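457aa long hypothetical protein (Pyrococcus horikoshii, PDB 2CSU) is of unknown function but joins a CoA-binding domain of the Rossmann type to two domains related to those of succinyl-CoA ligases. Local coordinates at residues Tyr4-Lys9 and Val130-Thr135; Gly126-Gly131 and Val182-Asp187; Pro231-Lys236 and Ser281-Phe286; Asp311-Arg316 and Asp436-Ala441. One frame throughout, in Å; residues are numbered along the deposited sequence.

Overall arrangement
The four contacts follow the chain through three family regions, illustrating how a multidomain protein is held together by contacts between parts distant in sequence. Interactions 1 and 2 both use the stretch 126-135, a loop running into strand 131-134: their segments share Val130 and Gly131, and their centres lie 14 Å apart where the CoA-binding region meets the mixed sheet. Interactions 1 and 3, with centres 21 Å apart, reach that same sheet at different strands. Interaction 3 touches interaction 4, whose centre is 14 Å away: Met282 CG lies 3.3 Å from Ser439 O, so helix 276-283 packs against helix 434-450. Interactions 1 and 4, 34 Å apart between centres, lie on opposite sides of the chain's centre.

Interaction 1 (Tyr4-Lys9 and Val130-Thr135); sequences YFFNPK and VGIMNT
Asn134 reaches from the end of strand 131-134 to the backbone of Phe6, and its amide makes the tight half of this contact. CG stands anti to the backbone N (chi1 -171°), and ND2 donates to Phe6 O over 2.6 Å in a nearly straight bond of 175°. The acceptor lies in the plane of the Asn134 amide, whereas the donor stands above the plane of the Phe6 carbonyl, 44° out of it. Asn134 OD1 accepts a weak hydrogen bond from His136 N, which gives both ends of the amide a partner. Segment 4-9 leads into strand 10-14, inside the parallel Rossmann-type sheet of the CoA-binding domain, while strand 131-134 belongs to the mixed sheet that follows; the contact seats the N-terminal loop on that second sheet. Its apolar part is also close: Ile132 CD1 lies 3.9 Å from Phe5 CD1, the two side chains crossing at about a right angle. The same methyl is 3.2 Å from the carbonyl Phe5 O. The Phe6 ring takes Met133 O at its edge, 3.9 Å from CD1, and meets the ring of Tyr196 with the planes close to parallel. The looser side belongs to partly exposed Asn7. Its OD1 comes within 3.3 Å of Asn134 ND2, but at an angle too poor for a hydrogen bond, and its ND2 is linked weakly to Asp3.

Interaction 2 (Gly126-Gly131 and Val182-Asp187); sequences GPNCVG and VGNMAD
Asn184 CG lies anti to its own carbonyl carbon (chi1 -63°) and Asn128 CG anti to its backbone N (chi1 -162°), torsions that set the two CG atoms so that the amides lie near each other, planes 66° apart. Asn184 OD1 rests 3.5 Å from Asn128 CB, while Asn184 ND2 hydrogen-bonds to Glu101 and Glu110. The backbones carry the rest. Val182 to Met185 form a type II' beta turn, closed by Met185 N to Val182 O at 2.8 Å, with Gly183 at its second position, where a positive phi is required. This turn follows strand 175-181 and docks on the loop that leaves the last strand, 123-125, of the Rossmann-type sheet. Two nearly straight hydrogen bonds, one from the turn and one from Ala186 just after it, join the segments: Asn184 N to Pro127 O, 2.8 Å and almost in line with the C=O, and Ala186 N to Gly126 O, 2.9 Å. Their acceptors sit on either side of a cis peptide bond. Pro127 CD also packs on Ala186 CB at 4.1 Å. A water bridges the segments, accepting from Gly126 N at 3.2 Å and Asp187 N at 3.0 Å. Asp187 OD2 forms a salt bridge with Arg123.

Interaction 3 (Pro231-Lys236 and Ser281-Phe286); sequences PIIALK and SMARAF
Ile233 meets the last turn of helix 276-283 and Pro231 meets Phe286 just beyond it, an arrangement common to alpha/beta folds such as the flavodoxin-like domain: a helix lies against the parallel strands of a sheet, here strand 232-236 and its neighbour 271-273. No hydrogen bond crosses between the two segments, and the joint is wholly apolar. In its aromatic component, the type I turn from Ala283, the last helical residue, to Phe286 carries the chain out of the helix and presents the Phe286 ring to Pro231. Pro231 CG is placed over one face of the ring, but modelled too close, so the details of this CH-pi contact are doubtful. Ala283 O lies at the ring's edge, in its plane. Gln447 of helix 434-450 touches both Pro231 and Phe286, while Leu271 of the adjacent strand is touched by Phe286 and Met282. The aliphatic component centres on Ile233, whose two branches divide the work. CG1 stands anti to the carbonyl carbon (chi1 -58°), and CD1 at its end packs against Ala283, 4.0 Å from CA and 4.1 Å from CB. The same methyl approaches the Phe286 ring obliquely, 4.2 Å from CE2, and joins the aliphatic and aromatic groups. The other branch is used against selenomethionine Met282, which crosses Ile233 obliquely. A bend at chi3 of 54° swings the Met282 methyl round, leaving its CE 3.8 Å from Ile233 CG2.

Interaction 4 (Asp311-Arg316 and Asp436-Ala441); sequences DELDKR and DVASAA
The backbones come closest at Leu313 and Ala438, CA atoms 5.0 Å apart, a close helix-to-helix approach made where helix 303-314 nears its end and helix 434-450 begins. Both helices belong to the alpha/beta architecture of the ligase-CoA region and rest on its sheet: Leu313 and Val437 each touch Ile373 of strand 371-377. Small side chains permit the closeness. Ala438 CB sits against Glu312 CB at 3.4 Å, and Leu313 CD2 touches the second helix, 3.8 Å from Ala438 CA and 3.7 Å from Ala441 CB. Arg316, just after the helix, reaches Ser439. Its chain bends at chi2 (-81°), which places CD; the guanidinium has one face over Ser439 CA. NH2 donates to Ser439 OG at 3.0 Å, but the angle of 130° makes this bond weak; OG is also hydrogen-bonded to Glu435 O within its own helix. Arg316 has a further long, weak ion pair with Glu278. Asn274 of the second subunit packs on Glu312, placing this helix near the dimer interface. The Glu312 carboxylate is engaged by its own segment in a salt bridge whose two hydrogen bonds, from Lys315 NZ to Glu312 OE1 (3.1 Å) and OE2 (3.2 Å), are both weak.

Interaction 1 (Tyr4-Lys9 and Val130-Thr135)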
# COMPACT_ATOMS: atom_id res chain seq x y z
N TYR A 4 33.01 5.02 11.09
CA TYR A 4 33.74 4.18 10.14
C TYR A 4 32.86 3.06 9.59
O TYR A 4 33.25 2.31 8.70
CB TYR A 4 34.95 3.59 10.87
CG TYR A 4 34.52 3.00 12.17
CD1 TYR A 4 33.85 1.77 12.19
CD2 TYR A 4 34.78 3.66 13.37
CE1 TYR A 4 33.46 1.21 13.39
CE2 TYR A 4 34.38 3.11 14.57
CZ TYR A 4 33.72 1.89 14.59
OH TYR A 4 33.32 1.33 15.79
N PHE A 5 31.65 2.95 10.17
CA PHE A 5 30.72 1.94 9.70
C PHE A 5 30.02 2.37 8.41
O PHE A 5 29.79 1.59 7.49
CB PHE A 5 29.68 1.69 10.79
CG PHE A 5 30.09 0.52 11.63
CD1 PHE A 5 30.30 -0.71 11.02
CD2 PHE A 5 30.24 0.66 13.00
CE1 PHE A 5 30.67 -1.81 11.79
CE2 PHE A 5 30.61 -0.45 13.76
CZ PHE A 5 30.83 -1.68 13.16
N PHE A 6 29.64 3.67 8.43
CA PHE A 6 28.85 4.21 7.33
C PHE A 6 29.69 5.09 6.40
O PHE A 6 29.28 5.46 5.31
CB PHE A 6 27.71 5.02 7.92
CG PHE A 6 26.94 4.18 8.90
CD1 PHE A 6 26.04 3.23 8.42
CD2 PHE A 6 27.15 4.33 10.26
CE1 PHE A 6 25.34 2.43 9.31
CE2 PHE A 6 26.44 3.52 11.15
CZ PHE A 6 25.54 2.57 10.68
N ASN A 7 30.92 5.43 6.77
CA ASN A 7 31.80 6.22 5.91
C ASN A 7 33.21 5.65 6.00
O ASN A 7 34.17 6.35 6.35
CB ASN A 7 31.75 7.69 6.35
CG ASN A 7 30.46 8.39 5.89
OD1 ASN A 7 30.18 8.44 4.69
ND2 ASN A 7 29.68 8.92 6.84
N PRO A 8 33.37 4.35 5.67
CA PRO A 8 34.67 3.68 5.72
C PRO A 8 35.62 4.10 4.60
O PRO A 8 35.19 4.40 3.48
CB PRO A 8 34.30 2.20 5.63
CG PRO A 8 33.08 2.23 4.75
CD PRO A 8 32.30 3.41 5.27
N LYS A 9 36.91 4.13 4.92
CA LYS A 9 37.95 4.51 3.98
C LYS A 9 38.59 3.29 3.33
O LYS A 9 39.24 3.40 2.28
CB LYS A 9 39.03 5.35 4.68
CG LYS A 9 38.45 6.39 5.64
CD LYS A 9 39.41 7.56 5.86
CE LYS A 9 40.20 7.42 7.15
NZ LYS A 9 41.50 8.15 7.07
N VAL A 130 21.85 -8.81 7.95
CA VAL A 130 21.85 -8.61 6.51
C VAL A 130 22.88 -7.57 6.08
O VAL A 130 23.23 -7.43 4.92
CB VAL A 130 20.45 -8.18 6.08
CG1 VAL A 130 20.47 -7.76 4.61
CG2 VAL A 130 19.47 -9.32 6.25
N GLY A 131 23.34 -6.78 7.08
CA GLY A 131 24.36 -5.78 6.79
C GLY A 131 23.86 -4.36 7.05
O GLY A 131 22.85 -4.14 7.72
N ILE A 132 24.61 -3.41 6.50
CA ILE A 132 24.34 -1.97 6.63
C ILE A 132 24.45 -1.22 5.29
O ILE A 132 25.09 -1.67 4.35
CB ILE A 132 25.34 -1.37 7.63
CG1 ILE A 132 26.77 -1.56 7.12
CG2 ILE A 132 25.23 -2.08 8.99
CD1 ILE A 132 27.81 -0.87 8.01
N MSE A 133 23.76 -0.06 5.21
CA MSE A 133 23.86 0.82 4.03
C MSE A 133 24.06 2.29 4.40
O MSE A 133 23.57 2.80 5.40
CB MSE A 133 22.57 0.73 3.21
CG MSE A 133 21.92 -0.65 3.16
SE MSE A 133 20.57 -0.66 1.97
CE MSE A 133 20.00 -2.34 2.24
N ASN A 134 24.83 2.98 3.53
CA ASN A 134 24.83 4.44 3.53
C ASN A 134 24.57 4.96 2.12
O ASN A 134 25.48 5.18 1.33
CB ASN A 134 26.19 4.93 4.03
CG ASN A 134 26.13 6.42 4.23
OD1 ASN A 134 25.15 7.08 3.91
ND2 ASN A 134 27.23 6.97 4.80
N THR A 135 23.27 5.11 1.81
CA THR A 135 22.88 5.49 0.46
C THR A 135 23.52 6.82 0.04
O THR A 135 23.75 7.07 -1.14
CB THR A 135 21.36 5.59 0.39
OG1 THR A 135 20.89 6.49 1.39
CG2 THR A 135 20.73 4.22 0.64

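Interaction 2 (Gly126-Gly131 and Val182-Asp187)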
# COMPACT_ATOMS: atom_id res chain seq x y z
N GLY A 126 25.93 -7.55 14.40
CA GLY A 126 25.54 -8.93 14.16
C GLY A 126 25.90 -9.80 15.37
O GLY A 126 25.88 -9.36 16.51
N PRO A 127 26.18 -11.09 15.11
CA PRO A 127 26.18 -11.65 13.76
C PRO A 127 24.76 -11.96 13.28
O PRO A 127 23.77 -11.40 13.75
CB PRO A 127 27.00 -12.94 13.79
CG PRO A 127 27.01 -13.44 15.23
CD PRO A 127 26.63 -12.11 16.05
N ASN A 128 24.68 -12.85 12.27
CA ASN A 128 23.39 -13.15 11.67
C ASN A 128 22.63 -11.88 11.29
O ASN A 128 21.52 -11.62 11.74
CB ASN A 128 22.56 -13.97 12.66
CG ASN A 128 21.44 -14.66 11.92
OD1 ASN A 128 21.50 -14.90 10.72
ND2 ASN A 128 20.38 -14.98 12.69
N CYS A 129 23.29 -11.04 10.47
CA CYS A 129 22.66 -9.81 10.02
C CYS A 129 22.68 -9.72 8.49
O CYS A 129 23.38 -10.45 7.80
CB CYS A 129 23.44 -8.64 10.61
SG CYS A 129 25.12 -8.55 9.94
N VAL A 130 21.85 -8.81 7.95
CA VAL A 130 21.85 -8.61 6.51
C VAL A 130 22.88 -7.57 6.08
O VAL A 130 23.23 -7.43 4.92
CB VAL A 130 20.45 -8.18 6.08
CG1 VAL A 130 20.47 -7.76 4.61
CG2 VAL A 130 19.47 -9.32 6.25
N GLY A 131 23.34 -6.78 7.08
CA GLY A 131 24.36 -5.78 6.79
C GLY A 131 23.86 -4.36 7.05
O GLY A 131 22.85 -4.14 7.72
N VAL A 182 20.83 -5.47 12.49
CA VAL A 182 21.69 -5.78 13.62
C VAL A 182 21.75 -7.28 13.89
O VAL A 182 22.57 -7.79 14.64
CB VAL A 182 21.15 -5.05 14.85
CG1 VAL A 182 21.31 -3.55 14.66
CG2 VAL A 182 19.68 -5.38 15.03
N GLY A 183 20.79 -7.99 13.25
CA GLY A 183 20.72 -9.43 13.45
C GLY A 183 20.74 -9.78 14.94
O GLY A 183 19.93 -9.32 15.73
N ASN A 184 21.62 -10.65 15.44
CA ASN A 184 21.62 -11.05 16.85
C ASN A 184 21.91 -9.89 17.79
O ASN A 184 21.69 -10.01 19.00
CB ASN A 184 22.63 -12.18 17.09
CG ASN A 184 22.29 -13.44 16.32
OD1 ASN A 184 21.18 -13.59 15.81
ND2 ASN A 184 23.24 -14.36 16.22
N MSE A 185 22.41 -8.77 17.25
CA MSE A 185 22.74 -7.56 17.99
C MSE A 185 23.57 -7.88 19.24
O MSE A 185 23.21 -7.54 20.36
CB MSE A 185 21.43 -6.89 18.39
CG MSE A 185 21.65 -5.55 19.09
SE MSE A 185 20.12 -4.61 19.24
CE MSE A 185 19.69 -5.12 20.90
N ALA A 186 24.69 -8.57 19.01
CA ALA A 186 25.53 -8.98 20.13
C ALA A 186 26.29 -7.80 20.75
O ALA A 186 26.44 -7.67 21.96
CB ALA A 186 26.52 -10.03 19.63
N ASP A 187 26.83 -6.95 19.86
CA ASP A 187 27.63 -5.82 20.33
C ASP A 187 26.88 -4.49 20.19
O ASP A 187 26.12 -4.07 21.05
CB ASP A 187 28.92 -5.79 19.52
CG ASP A 187 29.98 -5.04 20.29
OD1 ASP A 187 29.70 -4.64 21.42
OD2 ASP A 187 31.07 -4.86 19.77
O HOH W 1 25.87 -6.03 17.18

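Interaction 3 (Pro231-Lys236 and Ser281-Phe286)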
# COMPACT_ATOMS: atom_id res chain seq x y z
N PRO A 231 13.26 12.81 15.73
CA PRO A 231 12.31 11.76 16.06
C PRO A 231 12.73 10.31 15.81
O PRO A 231 13.55 10.00 14.94
CB PRO A 231 11.06 12.16 15.26
CG PRO A 231 11.62 12.84 14.09
CD PRO A 231 12.73 13.69 14.68
N ILE A 232 12.15 9.44 16.63
CA ILE A 232 12.40 8.02 16.56
C ILE A 232 11.02 7.35 16.49
O ILE A 232 10.17 7.61 17.33
CB ILE A 232 13.17 7.54 17.81
CG1 ILE A 232 14.55 8.21 17.85
CG2 ILE A 232 13.27 6.03 17.82
CD1 ILE A 232 15.35 7.97 19.11
N ILE A 233 10.82 6.51 15.48
CA ILE A 233 9.56 5.80 15.29
C ILE A 233 9.82 4.30 15.42
O ILE A 233 10.61 3.73 14.65
CB ILE A 233 8.94 6.07 13.88
CG1 ILE A 233 8.70 7.57 13.66
CG2 ILE A 233 7.59 5.38 13.76
CD1 ILE A 233 9.95 8.41 13.64
N ALA A 234 9.15 3.66 16.38
CA ALA A 234 9.33 2.22 16.62
C ALA A 234 8.10 1.36 16.35
O ALA A 234 6.99 1.67 16.79
CB ALA A 234 9.79 1.98 18.05
N LEU A 235 8.32 0.28 15.62
CA LEU A 235 7.28 -0.69 15.30
C LEU A 235 7.71 -1.90 16.15
O LEU A 235 8.73 -2.53 15.87
CB LEU A 235 7.30 -1.06 13.80
CG LEU A 235 6.46 -2.28 13.37
CD1 LEU A 235 5.00 -2.08 13.77
CD2 LEU A 235 6.58 -2.49 11.85
N LYS A 236 6.94 -2.17 17.20
CA LYS A 236 7.24 -3.28 18.11
C LYS A 236 6.39 -4.50 17.79
O LYS A 236 5.17 -4.46 17.76
CB LYS A 236 6.98 -2.82 19.54
CG LYS A 236 7.10 -3.97 20.55
CD LYS A 236 8.55 -4.29 20.90
CE LYS A 236 8.68 -5.39 21.95
NZ LYS A 236 8.45 -6.70 21.34
N SER A 281 5.51 5.95 7.02
CA SER A 281 4.77 7.18 6.77
C SER A 281 5.11 8.24 7.81
O SER A 281 5.25 9.43 7.48
CB SER A 281 3.27 6.92 6.77
OG SER A 281 2.91 5.87 5.88
N MSE A 282 5.26 7.81 9.06
CA MSE A 282 5.51 8.74 10.14
C MSE A 282 6.94 9.27 10.13
O MSE A 282 7.24 10.38 10.54
CB MSE A 282 5.25 8.02 11.47
CG MSE A 282 3.75 7.90 11.79
SE MSE A 282 3.44 6.80 13.18
CE MSE A 282 4.53 7.59 14.37
N ALA A 283 7.86 8.40 9.66
CA ALA A 283 9.28 8.73 9.76
C ALA A 283 9.74 9.69 8.66
O ALA A 283 10.56 10.57 8.87
CB ALA A 283 10.07 7.42 9.66
N ARG A 284 9.20 9.49 7.45
CA ARG A 284 9.69 10.27 6.32
C ARG A 284 8.92 11.57 6.17
O ARG A 284 8.99 12.25 5.15
CB ARG A 284 9.55 9.42 5.06
CG ARG A 284 8.09 9.27 4.62
CD ARG A 284 7.96 8.96 3.13
NE ARG A 284 6.76 8.16 2.87
CZ ARG A 284 6.02 8.49 1.80
NH1 ARG A 284 6.38 9.51 1.02
NH2 ARG A 284 4.91 7.80 1.52
N ALA A 285 8.15 11.91 7.22
CA ALA A 285 7.41 13.16 7.20
C ALA A 285 8.25 14.30 7.77
O ALA A 285 7.88 15.47 7.76
CB ALA A 285 6.15 12.99 8.04
N PHE A 286 9.42 13.92 8.33
CA PHE A 286 10.27 14.95 8.93
C PHE A 286 11.19 15.59 7.89
O PHE A 286 12.26 16.09 8.19
CB PHE A 286 11.10 14.30 10.03
CG PHE A 286 10.21 13.92 11.18
CD1 PHE A 286 9.85 14.88 12.12
CD2 PHE A 286 9.77 12.61 11.31
CE1 PHE A 286 9.04 14.52 13.19
CE2 PHE A 286 8.96 12.26 12.39
CZ PHE A 286 8.59 13.22 13.33

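Interaction 4 (Asp311-Arg316 and Asp436-Ala441)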
# COMPACT_ATOMS: atom_id res chain seq x y z
N ASP A 311 -11.48 11.95 8.76
CA ASP A 311 -11.72 10.91 9.76
C ASP A 311 -10.40 10.45 10.37
O ASP A 311 -10.23 10.47 11.59
CB ASP A 311 -12.42 9.69 9.13
CG ASP A 311 -13.94 9.83 9.09
OD1 ASP A 311 -14.49 10.74 9.76
OD2 ASP A 311 -14.59 9.01 8.40
N GLU A 312 -9.47 10.02 9.51
CA GLU A 312 -8.17 9.52 9.93
C GLU A 312 -7.40 10.46 10.83
O GLU A 312 -6.71 10.03 11.75
CB GLU A 312 -7.32 9.17 8.71
CG GLU A 312 -7.79 7.95 7.94
CD GLU A 312 -7.78 6.68 8.79
OE1 GLU A 312 -7.00 6.60 9.76
OE2 GLU A 312 -8.56 5.76 8.47
N LEU A 313 -7.49 11.76 10.54
CA LEU A 313 -6.80 12.76 11.34
C LEU A 313 -7.49 12.87 12.69
O LEU A 313 -6.84 13.01 13.74
CB LEU A 313 -6.87 14.12 10.67
CG LEU A 313 -6.19 14.34 9.31
CD1 LEU A 313 -6.72 15.63 8.68
CD2 LEU A 313 -4.69 14.43 9.51
N ASP A 314 -8.82 12.80 12.66
CA ASP A 314 -9.60 12.99 13.87
C ASP A 314 -9.24 11.95 14.93
O ASP A 314 -8.87 12.25 16.05
CB ASP A 314 -11.08 12.88 13.51
CG ASP A 314 -11.92 13.38 14.67
OD1 ASP A 314 -12.02 12.65 15.66
OD2 ASP A 314 -12.48 14.47 14.57
N LYS A 315 -9.41 10.67 14.54
CA LYS A 315 -9.09 9.59 15.47
C LYS A 315 -7.62 9.62 15.88
O LYS A 315 -7.17 8.91 16.77
CB LYS A 315 -9.40 8.26 14.78
CG LYS A 315 -8.27 7.79 13.87
CD LYS A 315 -8.78 7.02 12.65
CE LYS A 315 -8.54 5.51 12.77
NZ LYS A 315 -8.92 4.86 11.52
N ARG A 316 -6.85 10.47 15.17
CA ARG A 316 -5.43 10.60 15.49
C ARG A 316 -5.17 11.76 16.45
O ARG A 316 -4.06 11.98 16.92
CB ARG A 316 -4.67 10.82 14.18
CG ARG A 316 -4.23 9.50 13.54
CD ARG A 316 -2.95 8.94 14.17
NE ARG A 316 -2.40 7.87 13.34
CZ ARG A 316 -1.36 7.17 13.85
NH1 ARG A 316 -0.89 7.47 15.05
NH2 ARG A 316 -0.82 6.18 13.13
N ASP A 436 -2.26 6.99 5.82
CA ASP A 436 -0.82 7.26 5.77
C ASP A 436 -0.49 8.73 5.98
O ASP A 436 0.40 9.07 6.76
CB ASP A 436 -0.25 6.78 4.43
CG ASP A 436 -0.10 5.26 4.36
OD1 ASP A 436 0.43 4.75 3.34
OD2 ASP A 436 -0.52 4.57 5.31
N VAL A 437 -1.20 9.62 5.28
CA VAL A 437 -0.94 11.04 5.43
C VAL A 437 -1.34 11.46 6.86
O VAL A 437 -0.69 12.30 7.47
CB VAL A 437 -1.69 11.88 4.33
CG1 VAL A 437 -3.20 11.72 4.45
CG2 VAL A 437 -1.29 13.37 4.40
N ALA A 438 -2.39 10.84 7.40
CA ALA A 438 -2.83 11.15 8.77
C ALA A 438 -1.75 10.74 9.77
O ALA A 438 -1.48 11.45 10.73
CB ALA A 438 -4.16 10.43 9.10
N SER A 439 -1.14 9.58 9.55
CA SER A 439 -0.09 9.13 10.45
C SER A 439 1.08 10.10 10.43
O SER A 439 1.67 10.39 11.47
CB SER A 439 0.41 7.74 10.05
OG SER A 439 -0.61 6.78 10.18
N ALA A 440 1.40 10.59 9.24
CA ALA A 440 2.50 11.53 9.08
C ALA A 440 2.19 12.82 9.79
O ALA A 440 3.05 13.40 10.46
CB ALA A 440 2.78 11.80 7.59
N ALA A 441 0.95 13.29 9.62
CA ALA A 441 0.47 14.51 10.25
C ALA A 441 0.58 14.37 11.76
O ALA A 441 0.97 15.31 12.46
CB ALA A 441 -0.98 14.74 9.86